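PDB 5TR9: ferredoxin-NADP reductase, which probably catalyses electron transfer between ferredoxin and NADP+ through its bound flavin-adenine dinucleotide. Local coordinates for residues A[114-119]-A[251-256]; A[23-28]-A[94-99]; A[152-157]-A[216-221]. All blocks are in the same frame, centred on the assembly; numbering follows the deposited sequence. Where two conformers were deposited one is given.

Contact 1: residues A[114-119]-A[251-256]; sequences PERFPD and AMHRNR
F117, whose ring meets H253 across the contact, is bonded at its backbone N to the carbonyl O of P114 at 3.0 Å, which closes the short 3-10 turn 114-116. R116, at the end of that turn, and F117, just after it, meet H253, the residue through which the loop 251-256 makes its contact. The imidazole, carried out with CG anti to its own backbone N (chi1 175°), reaches across to both of them. Its CE1 lies 3.9 Å from R116 O, which approaches the ring obliquely, and NE2 is 4.1 Å from R116 CB. CB of H253 in turn rests 4.3 Å from F117 CE1. The two rings have centroids 5.9 Å apart and planes inclined at 74°, and their approach is oblique. No hydrogen bond joins the two segments. The rotation of the imidazole is instead fixed from within its own loop, where ND1 donates to P258 O. The extended R116 side chain puts NH1 5.1 Å from NE2, so its positive charge would probably disfavour protonation of the histidine. Contact is thus by van der Waals packing between two loops at one edge of the parallel sheet of the nucleotide-binding domain. Beneath them, M262 of strand 261-265 touches R116, F117 and H253, while R228 and M230 of the adjacent strand 227-233 pack against F117.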
ATOM      1  N   PRO A 114       6.336  -9.271  -3.782  1.00 12.04           N
ATOM      2  CA  PRO A 114       7.653  -8.822  -4.272  1.00 13.31           C
ATOM      3  C   PRO A 114       8.684  -9.926  -4.403  1.00 12.71           C
ATOM      4  O   PRO A 114       9.618  -9.771  -5.197  1.00 12.34           O
ATOM      5  CB  PRO A 114       8.088  -7.784  -3.226  1.00 15.59           C
ATOM      6  CG  PRO A 114       7.255  -8.071  -2.023  1.00 16.00           C
ATOM      7  CD  PRO A 114       5.963  -8.642  -2.504  1.00 15.15           C
ATOM      8  N   GLU A 115       8.548 -11.030  -3.670  1.00 12.48           N
ATOM      9  CA  GLU A 115       9.557 -12.085  -3.769  1.00 11.04           C
ATOM     10  C   GLU A 115       9.453 -12.883  -5.051  1.00 12.59           C
ATOM     11  O   GLU A 115      10.305 -13.748  -5.293  1.00 14.83           O
ATOM     12  CB  GLU A 115       9.464 -12.990  -2.546  1.00 14.47           C
ATOM     13  CG  GLU A 115       9.919 -12.206  -1.320  1.00 18.68           C
ATOM     14  CD  GLU A 115       9.679 -12.890  -0.002  1.00 21.29           C
ATOM     15  OE1 GLU A 115       9.550 -14.127   0.069  1.00 16.59           O
ATOM     16  OE2 GLU A 115       9.623 -12.143   0.995  1.00 28.89           O
ATOM     17  N   ARG A 116       8.457 -12.597  -5.889  1.00 12.09           N
ATOM     18  CA  ARG A 116       8.441 -13.111  -7.251  1.00 11.91           C
ATOM     19  C   ARG A 116       9.432 -12.392  -8.162  1.00 11.74           C
ATOM     20  O   ARG A 116       9.708 -12.884  -9.259  1.00 13.57           O
ATOM     21  CB  ARG A 116       7.028 -12.999  -7.819  1.00 14.80           C
ATOM     22  CG  ARG A 116       6.048 -13.949  -7.145  1.00 15.59           C
ATOM     23  CD  ARG A 116       4.653 -13.754  -7.706  1.00 21.31           C
ATOM     24  NE  ARG A 116       3.771 -14.838  -7.297  1.00 27.21           N
ATOM     25  CZ  ARG A 116       2.531 -14.995  -7.751  1.00 34.10           C
ATOM     26  NH1 ARG A 116       2.030 -14.131  -8.628  1.00 32.80           N
ATOM     27  NH2 ARG A 116       1.795 -16.013  -7.328  1.00 36.21           N
ATOM     28  N   PHE A 117       9.950 -11.230  -7.742  1.00 11.66           N
ATOM     29  CA  PHE A 117      11.089 -10.584  -8.378  1.00 11.01           C
ATOM     30  C   PHE A 117      12.384 -11.196  -7.833  1.00 14.53           C
ATOM     31  O   PHE A 117      12.448 -11.569  -6.652  1.00 15.04           O
ATOM     32  CB  PHE A 117      11.098  -9.086  -8.075  1.00 12.53           C
ATOM     33  CG  PHE A 117      10.047  -8.272  -8.798  1.00 12.84           C
ATOM     34  CD1 PHE A 117       9.828  -8.407 -10.167  1.00 13.12           C
ATOM     35  CD2 PHE A 117       9.319  -7.315  -8.090  1.00 13.95           C
ATOM     36  CE1 PHE A 117       8.874  -7.611 -10.830  1.00 13.86           C
ATOM     37  CE2 PHE A 117       8.370  -6.511  -8.746  1.00 11.73           C
ATOM     38  CZ  PHE A 117       8.151  -6.664 -10.102  1.00 13.80           C
ATOM     39  N   PRO A 118      13.438 -11.285  -8.648  1.00 14.43           N
ATOM     40  CA  PRO A 118      14.672 -11.933  -8.182  1.00 14.49           C
ATOM     41  C   PRO A 118      15.440 -11.072  -7.196  1.00 15.45           C
ATOM     42  O   PRO A 118      15.409  -9.836  -7.245  1.00 15.18           O
ATOM     43  CB  PRO A 118      15.487 -12.143  -9.463  1.00 16.43           C
ATOM     44  CG  PRO A 118      14.945 -11.140 -10.427  1.00 18.31           C
ATOM     45  CD  PRO A 118      13.496 -10.940 -10.085  1.00 16.11           C
ATOM     46  N   ASP A 119      16.144 -11.751  -6.296  1.00 14.10           N
ATOM     47  CA  ASP A 119      17.025 -11.075  -5.351  1.00 14.17           C
ATOM     48  C   ASP A 119      18.041 -10.192  -6.073  1.00 14.90           C
ATOM     49  O   ASP A 119      18.513 -10.512  -7.167  1.00 16.79           O
ATOM     50  CB  ASP A 119      17.798 -12.100  -4.511  1.00 13.21           C
ATOM     51  CG  ASP A 119      16.932 -12.840  -3.516  1.00 15.10           C
ATOM     52  OD1 ASP A 119      15.719 -12.555  -3.419  1.00 17.80           O
ATOM     53  OD2 ASP A 119      17.508 -13.727  -2.834  1.00 16.99           O
ATOM     54  N   ALA A 251       8.321  -3.777 -18.616  1.00 16.93           N
ATOM     55  CA  ALA A 251       7.285  -4.711 -19.039  1.00 15.54           C
ATOM     56  C   ALA A 251       6.610  -5.313 -17.815  1.00 13.33           C
ATOM     57  O   ALA A 251       7.156  -5.312 -16.712  1.00 15.06           O
ATOM     58  CB  ALA A 251       7.854  -5.832 -19.922  1.00 17.50           C
ATOM     59  N   MET A 252       5.396  -5.818 -18.027  1.00 15.08           N
ATOM     60  CA  MET A 252       4.659  -6.428 -16.933  0.65 13.43           C
ATOM     61  C   MET A 252       5.276  -7.772 -16.537  1.00 14.52           C
ATOM     62  O   MET A 252       5.721  -8.561 -17.379  1.00 15.84           O
ATOM     63  CB  MET A 252       3.189  -6.608 -17.333  0.65 14.36           C
ATOM     64  CG  MET A 252       2.263  -7.030 -16.203  0.65 15.34           C
ATOM     65  SD  MET A 252       0.641  -7.584 -16.806  0.65 24.31           S
ATOM     66  CE  MET A 252       0.008  -6.069 -17.520  0.65 26.49           C
ATOM     67  N   HIS A 253       5.300  -8.024 -15.231  1.00 13.42           N
ATOM     68  CA  HIS A 253       5.572  -9.370 -14.754  1.00 13.76           C
ATOM     69  C   HIS A 253       4.366 -10.248 -15.065  1.00 15.49           C
ATOM     70  O   HIS A 253       3.229  -9.859 -14.786  1.00 16.98           O
ATOM     71  CB  HIS A 253       5.829  -9.352 -13.252  1.00 14.31           C
ATOM     72  CG  HIS A 253       6.003 -10.713 -12.659  1.00 15.04           C
ATOM     73  ND1 HIS A 253       7.204 -11.386 -12.690  1.00 17.00           N
ATOM     74  CD2 HIS A 253       5.124 -11.539 -12.043  1.00 14.41           C
ATOM     75  CE1 HIS A 253       7.064 -12.560 -12.104  1.00 18.34           C
ATOM     76  NE2 HIS A 253       5.810 -12.682 -11.708  1.00 18.84           N
ATOM     77  N   ARG A 254       4.605 -11.422 -15.654  1.00 13.51           N
ATOM     78  CA  ARG A 254       3.560 -12.395 -15.964  1.00 14.77           C
ATOM     79  C   ARG A 254       4.035 -13.777 -15.532  1.00 16.31           C
ATOM     80  O   ARG A 254       5.169 -13.941 -15.081  1.00 18.27           O
ATOM     81  CB  ARG A 254       3.202 -12.382 -17.457  1.00 16.59           C
ATOM     82  CG  ARG A 254       2.320 -11.215 -17.863  1.00 19.81           C
ATOM     83  CD  ARG A 254       2.015 -11.299 -19.354  1.00 22.14           C
ATOM     84  NE  ARG A 254       0.849 -10.495 -19.723  1.00 28.24           N
ATOM     85  CZ  ARG A 254       0.913  -9.232 -20.122  1.00 29.29           C
ATOM     86  NH1 ARG A 254       2.087  -8.630 -20.214  1.00 24.53           N
ATOM     87  NH2 ARG A 254      -0.194  -8.581 -20.447  1.00 26.51           N
ATOM     88  N   ASN A 255       3.169 -14.781 -15.705  1.00 16.20           N
ATOM     89  CA  ASN A 255       3.490 -16.140 -15.260  1.00 17.45           C
ATOM     90  C   ASN A 255       4.866 -16.591 -15.744  1.00 21.57           C
ATOM     91  O   ASN A 255       5.664 -17.132 -14.967  1.00 20.60           O
ATOM     92  CB  ASN A 255       2.420 -17.114 -15.746  1.00 25.47           C
ATOM     93  CG  ASN A 255       1.255 -17.217 -14.796  1.00 36.41           C
ATOM     94  OD1 ASN A 255       1.155 -16.458 -13.831  1.00 34.14           O
ATOM     95  ND2 ASN A 255       0.359 -18.164 -15.060  1.00 41.95           N
ATOM     96  N   ARG A 256       5.152 -16.398 -17.030  1.00 18.37           N
ATOM     97  CA  ARG A 256       6.403 -16.843 -17.624  1.00 19.18           C
ATOM     98  C   ARG A 256       7.311 -15.703 -18.066  1.00 19.61           C
ATOM     99  O   ARG A 256       8.372 -15.971 -18.645  1.00 25.01           O
ATOM    100  CB  ARG A 256       6.112 -17.748 -18.821  1.00 20.94           C
ATOM    101  CG  ARG A 256       5.405 -19.037 -18.441  1.00 22.37           C
ATOM    102  CD  ARG A 256       5.200 -19.893 -19.673  1.00 26.04           C
ATOM    103  NE  ARG A 256       4.218 -20.944 -19.453  1.00 30.42           N
ATOM    104  CZ  ARG A 256       4.490 -22.111 -18.885  1.00 29.70           C
ATOM    105  NH1 ARG A 256       5.718 -22.376 -18.465  1.00 34.27           N
ATOM    106  NH2 ARG A 256       3.530 -23.012 -18.741  1.00 34.46           N
TER

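Contact 2: residues A[23-28]-A[94-99]; sequences LWVKHH and AKMQQG
This is a loop-to-strand contact in the FAD-binding domain, made of an apolar pair, V25 with M96, and a glutamine chain lying along a backbone carbonyl, Q98 on L23 O. It joins strand 17-27 of the antiparallel beta barrel, a fold familiar from ferredoxin reductases, to the loop that leaves helix 88-95. The strand is irregular here. L23 and W24 together face A36 of strand 32-38 and form a classic beta bulge, and the L23 carbonyl is the backbone group that meets Q98. The two backbones come closest here, with CA of L23 4.8 Å from CA of Q98, and the end-to-end directions of 23-25 and 96-98 differ by 133°. Just beyond, a backbone hydrogen bond joins G99 to I22, and the chain then enters strand 101-105, the neighbour of 17-27 in the barrel.

The apolar half is formed by V25 and M96. V25 places CG1 anti to its backbone N, which leaves CG2 beside that N as the methyl used in the contact. The M96 side chain starts between its backbone N and carbonyl carbon (chi1 73°), then runs straight out and crosses V25 at about a right angle. V25 CG2 therefore meets it at two points, M96 CE at 4.0 Å and M96 CG at the same distance. M96 is buried and also touches F35, so it links the segment after the helix to two adjacent strands, 17-27 and 32-38.

The other half is Q98. Its extended chain passes alongside the L23 carbonyl, with CG 3.4 Å from L23 O. The two oxygens, L23 O and Q98 OE1, are both acceptors and do not bond to each other; a water donates to L23 O at 2.9 Å.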
ATOM      1  N   LEU A  23     -10.569  -3.713  17.698  1.00 11.60           N
ATOM      2  CA  LEU A  23      -9.757  -3.499  18.890  1.00 11.08           C
ATOM      3  C   LEU A  23      -9.558  -2.017  19.187  1.00 13.19           C
ATOM      4  O   LEU A  23      -9.624  -1.609  20.352  1.00 16.77           O
ATOM      5  CB  LEU A  23      -8.404  -4.202  18.741  1.00 13.29           C
ATOM      6  CG  LEU A  23      -8.511  -5.709  18.465  1.00 14.03           C
ATOM      7  CD1 LEU A  23      -7.129  -6.313  18.307  1.00 14.98           C
ATOM      8  CD2 LEU A  23      -9.266  -6.419  19.563  1.00 15.79           C
ATOM      9  N   TRP A  24      -9.337  -1.200  18.161  1.00 12.18           N
ATOM     10  CA  TRP A  24      -9.168   0.231  18.371  1.00 12.31           C
ATOM     11  C   TRP A  24      -9.213   0.919  17.018  1.00 13.77           C
ATOM     12  O   TRP A  24      -8.944   0.301  15.986  1.00 13.53           O
ATOM     13  CB  TRP A  24      -7.852   0.557  19.100  1.00 14.53           C
ATOM     14  CG  TRP A  24      -6.593  -0.097  18.538  1.00 13.98           C
ATOM     15  CD1 TRP A  24      -5.951  -1.207  19.027  1.00 15.46           C
ATOM     16  CD2 TRP A  24      -5.807   0.359  17.426  1.00 10.99           C
ATOM     17  NE1 TRP A  24      -4.839  -1.487  18.266  1.00 13.42           N
ATOM     18  CE2 TRP A  24      -4.719  -0.534  17.284  1.00 10.99           C
ATOM     19  CE3 TRP A  24      -5.921   1.432  16.536  1.00 12.90           C
ATOM     20  CZ2 TRP A  24      -3.757  -0.390  16.278  1.00 14.43           C
ATOM     21  CZ3 TRP A  24      -4.962   1.580  15.543  1.00 13.32           C
ATOM     22  CH2 TRP A  24      -3.899   0.670  15.414  1.00 14.07           C
ATOM     23  N   VAL A  25      -9.543   2.210  17.047  1.00 12.03           N
ATOM     24  CA  VAL A  25      -9.569   3.063  15.864  1.00 12.49           C
ATOM     25  C   VAL A  25      -8.771   4.314  16.188  1.00 13.76           C
ATOM     26  O   VAL A  25      -9.014   4.958  17.216  1.00 14.84           O
ATOM     27  CB  VAL A  25     -11.003   3.451  15.447  1.00 13.22           C
ATOM     28  CG1 VAL A  25     -10.960   4.289  14.150  1.00 14.05           C
ATOM     29  CG2 VAL A  25     -11.884   2.208  15.273  1.00 15.27           C
ATOM     30  N   LYS A  26      -7.862   4.684  15.294  1.00 13.09           N
ATOM     31  CA  LYS A  26      -6.987   5.835  15.485  1.00 12.16           C
ATOM     32  C   LYS A  26      -7.227   6.814  14.347  1.00 13.85           C
ATOM     33  O   LYS A  26      -7.066   6.453  13.180  1.00 15.48           O
ATOM     34  CB  LYS A  26      -5.522   5.382  15.518  1.00 14.69           C
ATOM     35  CG  LYS A  26      -4.493   6.488  15.695  1.00 19.34           C
ATOM     36  CD  LYS A  26      -3.094   5.857  15.836  1.00 22.30           C
ATOM     37  CE  LYS A  26      -2.000   6.889  15.997  1.00 28.45           C
ATOM     38  NZ  LYS A  26      -2.193   7.681  17.235  1.00 31.66           N
ATOM     39  N   HIS A  27      -7.634   8.038  14.679  1.00 13.83           N
ATOM     40  CA  HIS A  27      -7.722   9.105  13.686  1.00 13.89           C
ATOM     41  C   HIS A  27      -6.368   9.788  13.545  1.00 16.40           C
ATOM     42  O   HIS A  27      -5.833  10.335  14.520  1.00 19.73           O
ATOM     43  CB  HIS A  27      -8.791  10.125  14.055  1.00 15.01           C
ATOM     44  CG  HIS A  27     -10.162   9.742  13.610  1.00 19.02           C
ATOM     45  ND1 HIS A  27     -10.955   8.863  14.318  1.00 21.52           N
ATOM     46  CD2 HIS A  27     -10.879  10.105  12.521  1.00 18.22           C
ATOM     47  CE1 HIS A  27     -12.107   8.710  13.689  1.00 20.42           C
ATOM     48  NE2 HIS A  27     -12.088   9.456  12.599  1.00 22.06           N
ATOM     49  N   HIS A  28      -5.811   9.740  12.337  1.00 12.56           N
ATOM     50  CA  HIS A  28      -4.613  10.506  12.019  1.00 13.11           C
ATOM     51  C   HIS A  28      -4.968  11.902  11.535  1.00 18.62           C
ATOM     52  O   HIS A  28      -4.244  12.867  11.820  1.00 17.44           O
ATOM     53  CB  HIS A  28      -3.788   9.759  10.976  1.00 13.06           C
ATOM     54  CG  HIS A  28      -3.387   8.388  11.418  1.00 13.92           C
ATOM     55  ND1 HIS A  28      -2.119   8.092  11.875  1.00 16.84           N
ATOM     56  CD2 HIS A  28      -4.097   7.238  11.505  1.00 14.38           C
ATOM     57  CE1 HIS A  28      -2.060   6.811  12.202  1.00 17.21           C
ATOM     58  NE2 HIS A  28      -3.250   6.273  11.996  1.00 13.93           N
ATOM     59  N   ALA A  94     -16.868   5.208  10.437  1.00 12.92           N
ATOM     60  CA  ALA A  94     -16.873   6.438  11.224  1.00 16.94           C
ATOM     61  C   ALA A  94     -17.562   6.260  12.570  1.00 18.55           C
ATOM     62  O   ALA A  94     -17.300   7.035  13.496  1.00 26.71           O
ATOM     63  CB  ALA A  94     -17.556   7.554  10.431  1.00 17.28           C
ATOM     64  N   LYS A  95     -18.438   5.262  12.692  1.00 15.99           N
ATOM     65  CA  LYS A  95     -19.204   5.014  13.909  1.00 20.09           C
ATOM     66  C   LYS A  95     -18.683   3.846  14.733  1.00 18.83           C
ATOM     67  O   LYS A  95     -19.102   3.698  15.887  1.00 21.25           O
ATOM     68  CB  LYS A  95     -20.672   4.744  13.564  1.00 19.92           C
ATOM     69  N   MET A  96     -17.794   3.019  14.186  1.00 15.31           N
ATOM     70  CA  MET A  96     -17.415   1.797  14.887  1.00 16.01           C
ATOM     71  C   MET A  96     -16.466   2.099  16.044  1.00 16.58           C
ATOM     72  O   MET A  96     -15.757   3.111  16.063  1.00 18.87           O
ATOM     73  CB  MET A  96     -16.768   0.798  13.927  1.00 14.17           C
ATOM     74  CG  MET A  96     -15.365   1.161  13.488  1.00 13.73           C
ATOM     75  SD  MET A  96     -14.818   0.056  12.176  1.00 15.82           S
ATOM     76  CE  MET A  96     -13.204   0.746  11.824  1.00 16.27           C
ATOM     77  N   GLN A  97     -16.462   1.203  17.026  1.00 17.95           N
ATOM     78  CA  GLN A  97     -15.561   1.371  18.159  1.00 20.55           C
ATOM     79  C   GLN A  97     -15.228   0.016  18.760  1.00 18.19           C
ATOM     80  O   GLN A  97     -15.843  -1.002  18.438  1.00 16.13           O
ATOM     81  CB  GLN A  97     -16.171   2.274  19.218  1.00 20.34           C
ATOM     82  CG  GLN A  97     -17.337   1.649  19.936  1.00 20.66           C
ATOM     83  CD  GLN A  97     -18.072   2.684  20.747  1.00 29.28           C
ATOM     84  OE1 GLN A  97     -17.592   3.117  21.796  1.00 27.22           O
ATOM     85  NE2 GLN A  97     -19.222   3.114  20.253  1.00 24.27           N
ATOM     86  N   GLN A  98     -14.237   0.037  19.653  1.00 19.95           N
ATOM     87  CA  GLN A  98     -13.742  -1.163  20.313  1.00 17.37           C
ATOM     88  C   GLN A  98     -14.872  -2.052  20.814  1.00 17.05           C
ATOM     89  O   GLN A  98     -15.800  -1.589  21.485  1.00 18.33           O
ATOM     90  CB  GLN A  98     -12.845  -0.763  21.488  1.00 17.60           C
ATOM     91  CG  GLN A  98     -12.357  -1.951  22.291  1.00 15.13           C
ATOM     92  CD  GLN A  98     -11.551  -1.531  23.504  1.00 19.76           C
ATOM     93  OE1 GLN A  98     -10.799  -0.561  23.450  1.00 25.02           O
ATOM     94  NE2 GLN A  98     -11.700  -2.262  24.595  1.00 18.76           N
ATOM     95  N   GLY A  99     -14.791  -3.339  20.474  1.00 15.72           N
ATOM     96  CA  GLY A  99     -15.750  -4.329  20.915  1.00 15.77           C
ATOM     97  C   GLY A  99     -16.839  -4.621  19.904  1.00 16.72           C
ATOM     98  O   GLY A  99     -17.550  -5.628  20.052  1.00 19.60           O
TER
HETATM   99  O   HOH W   1      -9.646   0.893  21.877  1.00 28.81           O

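Contact 3: residues A[152-157]-A[216-221]; sequences NLIHSV and QALHTK
Van der Waals contact dominates between N152 and I154 of strand 150-157 and L218 at the end of helix 213-218. L218 sends both methyls to the side chain of N152. They lie on one side of the amide plane, CD1 over CB and CG, 3.8 Å from N152 CB, and CD2 toward the oxygen, 3.5 Å from N152 OD1, while the two side chains cross obliquely. N152 holds its CG anti to the carbonyl carbon (chi1 -52°), which turns the amide toward the helix end. Further along the strand, I154 CD1 touches L218 CD1 at 4.3 Å. L218 continues onto R186 and V188 of strand 185-191, and thereby packs the helix end against two adjacent strands of the parallel sheet in this Rossmann-like domain.

Polar bonds do not run directly between the segments; they pass through a third residue. R186 NH1 is hydrogen-bonded to N152 OD1 and also to T220 OG1, and so ties the strand to the loop that follows the helix. The other end of the amide, ND2, is bound to T150 OG1 and L123 O.

Within 216-221, the backbone handles the turn. H219 leaves the helix with positive phi (55°) in a Schellman motif, and its N is bonded to Q216 O at 3.2 Å. The same Q216 O lies above one face of the H219 imidazole, over its centre.

N152 is thus a buried asparagine whose amide is satisfied at both ends: partners on the sheet fix its rotation, while L218 supplies only methyl contact and probably shields the R186 bond from water.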
ATOM      1  N   ASN A 152      12.707   1.111  -1.969  1.00 13.94           N
ATOM      2  CA  ASN A 152      12.384   2.511  -2.200  1.00 11.91           C
ATOM      3  C   ASN A 152      10.878   2.664  -2.236  1.00 11.97           C
ATOM      4  O   ASN A 152      10.196   1.902  -2.924  1.00 14.65           O
ATOM      5  CB  ASN A 152      12.989   2.997  -3.524  1.00 12.71           C
ATOM      6  CG  ASN A 152      14.475   2.687  -3.633  1.00 16.58           C
ATOM      7  OD1 ASN A 152      15.312   3.460  -3.169  1.00 15.42           O
ATOM      8  ND2 ASN A 152      14.812   1.537  -4.225  1.00 13.46           N
ATOM      9  N   LEU A 153      10.355   3.639  -1.503  1.00 12.57           N
ATOM     10  CA  LEU A 153       8.915   3.842  -1.425  1.00 11.41           C
ATOM     11  C   LEU A 153       8.615   5.296  -1.747  1.00 13.13           C
ATOM     12  O   LEU A 153       9.146   6.200  -1.092  1.00 13.00           O
ATOM     13  CB  LEU A 153       8.393   3.457  -0.036  1.00 12.48           C
ATOM     14  CG  LEU A 153       6.897   3.656   0.208  1.00 14.40           C
ATOM     15  CD1 LEU A 153       6.058   2.878  -0.778  1.00 17.47           C
ATOM     16  CD2 LEU A 153       6.559   3.263   1.658  1.00 18.90           C
ATOM     17  N   ILE A 154       7.781   5.514  -2.759  1.00 10.52           N
ATOM     18  CA  ILE A 154       7.351   6.844  -3.181  1.00  9.83           C
ATOM     19  C   ILE A 154       5.860   6.931  -2.883  1.00 10.59           C
ATOM     20  O   ILE A 154       5.066   6.179  -3.468  1.00 11.58           O
ATOM     21  CB  ILE A 154       7.629   7.089  -4.676  1.00 11.95           C
ATOM     22  CG1 ILE A 154       9.127   7.076  -5.020  1.00 16.91           C
ATOM     23  CG2 ILE A 154       7.058   8.451  -5.098  1.00 15.02           C
ATOM     24  CD1 ILE A 154       9.825   5.742  -4.970  1.00 23.46           C
ATOM     25  N   HIS A 155       5.466   7.827  -1.962  1.00 11.35           N
ATOM     26  CA  HIS A 155       4.056   7.973  -1.577  1.00 12.61           C
ATOM     27  C   HIS A 155       3.533   9.329  -2.038  1.00 10.37           C
ATOM     28  O   HIS A 155       3.935  10.370  -1.501  1.00 12.48           O
ATOM     29  CB  HIS A 155       3.865   7.818  -0.066  1.00 10.67           C
ATOM     30  CG  HIS A 155       2.423   7.764   0.354  1.00 10.47           C
ATOM     31  ND1 HIS A 155       1.997   8.165   1.604  1.00 12.13           N
ATOM     32  CD2 HIS A 155       1.315   7.353  -0.312  1.00 14.39           C
ATOM     33  CE1 HIS A 155       0.688   7.987   1.695  1.00 12.69           C
ATOM     34  NE2 HIS A 155       0.250   7.500   0.545  1.00 13.00           N
ATOM     35  N   SER A 156       2.622   9.303  -3.005  1.00  9.76           N
ATOM     36  CA  SER A 156       1.972  10.503  -3.535  1.00 10.63           C
ATOM     37  C   SER A 156       0.627  10.726  -2.852  1.00 12.38           C
ATOM     38  O   SER A 156      -0.197   9.809  -2.775  1.00 12.77           O
ATOM     39  CB  SER A 156       1.779  10.367  -5.048  1.00 13.04           C
ATOM     40  OG  SER A 156       0.926  11.376  -5.577  1.00 15.91           O
ATOM     41  N   VAL A 157       0.398  11.956  -2.385  1.00 10.37           N
ATOM     42  CA  VAL A 157      -0.888  12.399  -1.859  1.00 11.33           C
ATOM     43  C   VAL A 157      -1.101  13.823  -2.357  1.00 10.44           C
ATOM     44  O   VAL A 157      -0.204  14.434  -2.937  1.00 13.05           O
ATOM     45  CB  VAL A 157      -0.940  12.362  -0.321  1.00 11.26           C
ATOM     46  CG1 VAL A 157      -0.718  10.929   0.197  1.00 14.12           C
ATOM     47  CG2 VAL A 157       0.107  13.311   0.253  1.00 12.23           C
ATOM     48  N   GLN A 216      16.536  10.757  -9.449  1.00 18.50           N
ATOM     49  CA  GLN A 216      17.444  11.680  -8.773  1.00 23.58           C
ATOM     50  C   GLN A 216      17.211  11.692  -7.264  1.00 23.43           C
ATOM     51  O   GLN A 216      18.173  11.748  -6.483  1.00 24.66           O
ATOM     52  CB  GLN A 216      17.293  13.080  -9.362  1.00 28.50           C
ATOM     53  CG  GLN A 216      17.982  13.226 -10.714  1.00 42.89           C
ATOM     54  CD  GLN A 216      17.601  14.499 -11.451  1.00 55.83           C
ATOM     55  OE1 GLN A 216      17.073  15.445 -10.858  1.00 62.10           O
ATOM     56  NE2 GLN A 216      17.864  14.526 -12.756  1.00 52.68           N
ATOM     57  N   ALA A 217      15.946  11.634  -6.835  1.00 22.74           N
ATOM     58  CA  ALA A 217      15.639  11.638  -5.407  1.00 22.82           C
ATOM     59  C   ALA A 217      16.157  10.383  -4.717  1.00 26.50           C
ATOM     60  O   ALA A 217      16.529  10.429  -3.536  1.00 25.87           O
ATOM     61  CB  ALA A 217      14.131  11.778  -5.190  1.00 18.13           C
ATOM     62  N   LEU A 218      16.197   9.258  -5.437  1.00 18.93           N
ATOM     63  CA  LEU A 218      16.679   7.993  -4.895  1.00 19.18           C
ATOM     64  C   LEU A 218      18.188   7.837  -4.987  1.00 23.08           C
ATOM     65  O   LEU A 218      18.733   6.934  -4.342  1.00 22.84           O
ATOM     66  CB  LEU A 218      16.018   6.817  -5.619  1.00 16.47           C
ATOM     67  CG  LEU A 218      14.494   6.745  -5.473  1.00 15.69           C
ATOM     68  CD1 LEU A 218      13.930   5.547  -6.238  1.00 16.00           C
ATOM     69  CD2 LEU A 218      14.074   6.662  -3.990  1.00 16.45           C
ATOM     70  N   HIS A 219      18.868   8.671  -5.776  1.00 22.28           N
ATOM     71  CA  HIS A 219      20.313   8.554  -5.992  1.00 21.62           C
ATOM     72  C   HIS A 219      20.678   7.156  -6.485  1.00 24.72           C
ATOM     73  O   HIS A 219      21.723   6.605  -6.135  1.00 25.95           O
ATOM     74  CB  HIS A 219      21.098   8.905  -4.730  1.00 24.63           C
ATOM     75  CG  HIS A 219      20.735  10.236  -4.150  1.00 38.96           C
ATOM     76  ND1 HIS A 219      21.193  11.425  -4.677  1.00 49.44           N
ATOM     77  CD2 HIS A 219      19.957  10.566  -3.092  1.00 46.26           C
ATOM     78  CE1 HIS A 219      20.716  12.431  -3.965  1.00 52.82           C
ATOM     79  NE2 HIS A 219      19.964  11.937  -2.998  1.00 48.43           N
ATOM     80  N   THR A 220      19.798   6.585  -7.305  1.00 20.21           N
ATOM     81  CA  THR A 220      19.957   5.245  -7.856  1.00 23.25           C
ATOM     82  C   THR A 220      19.465   5.279  -9.292  1.00 21.34           C
ATOM     83  O   THR A 220      18.301   5.614  -9.531  1.00 21.48           O
ATOM     84  CB  THR A 220      19.153   4.212  -7.052  1.00 26.52           C
ATOM     85  OG1 THR A 220      19.578   4.218  -5.685  1.00 27.81           O
ATOM     86  CG2 THR A 220      19.337   2.814  -7.632  1.00 25.25           C
ATOM     87  N   LYS A 221      20.338   4.944 -10.240  1.00 22.58           N
ATOM     88  CA  LYS A 221      19.908   4.856 -11.629  1.00 18.58           C
ATOM     89  C   LYS A 221      18.896   3.728 -11.782  1.00 19.24           C
ATOM     90  O   LYS A 221      19.103   2.618 -11.280  1.00 21.94           O
ATOM     91  CB  LYS A 221      21.106   4.626 -12.550  1.00 23.38           C
TER

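Contact 2 lies in the FAD-binding domain, while contact 1 joins two loops beside the outer strand of the parallel sheet and contact 3 packs a helix end on that sheet. Contact 2 is on the opposite side of the chain's centre from both, with centres about 37 Å from contact 1 and 32 Å from contact 3. Contacts 1 and 3 have centres about 20 Å apart and nearest atoms about 10 Å apart; contact 3 forms between residues that lie within the interval 114-256 spanned by contact 1. Contact 2 closes earlier in the chain than either begins. The side chain of M96 is about 10 Å from the bound flavin-adenine dinucleotide, and that of R116 about 13 Å from the magnesium ion.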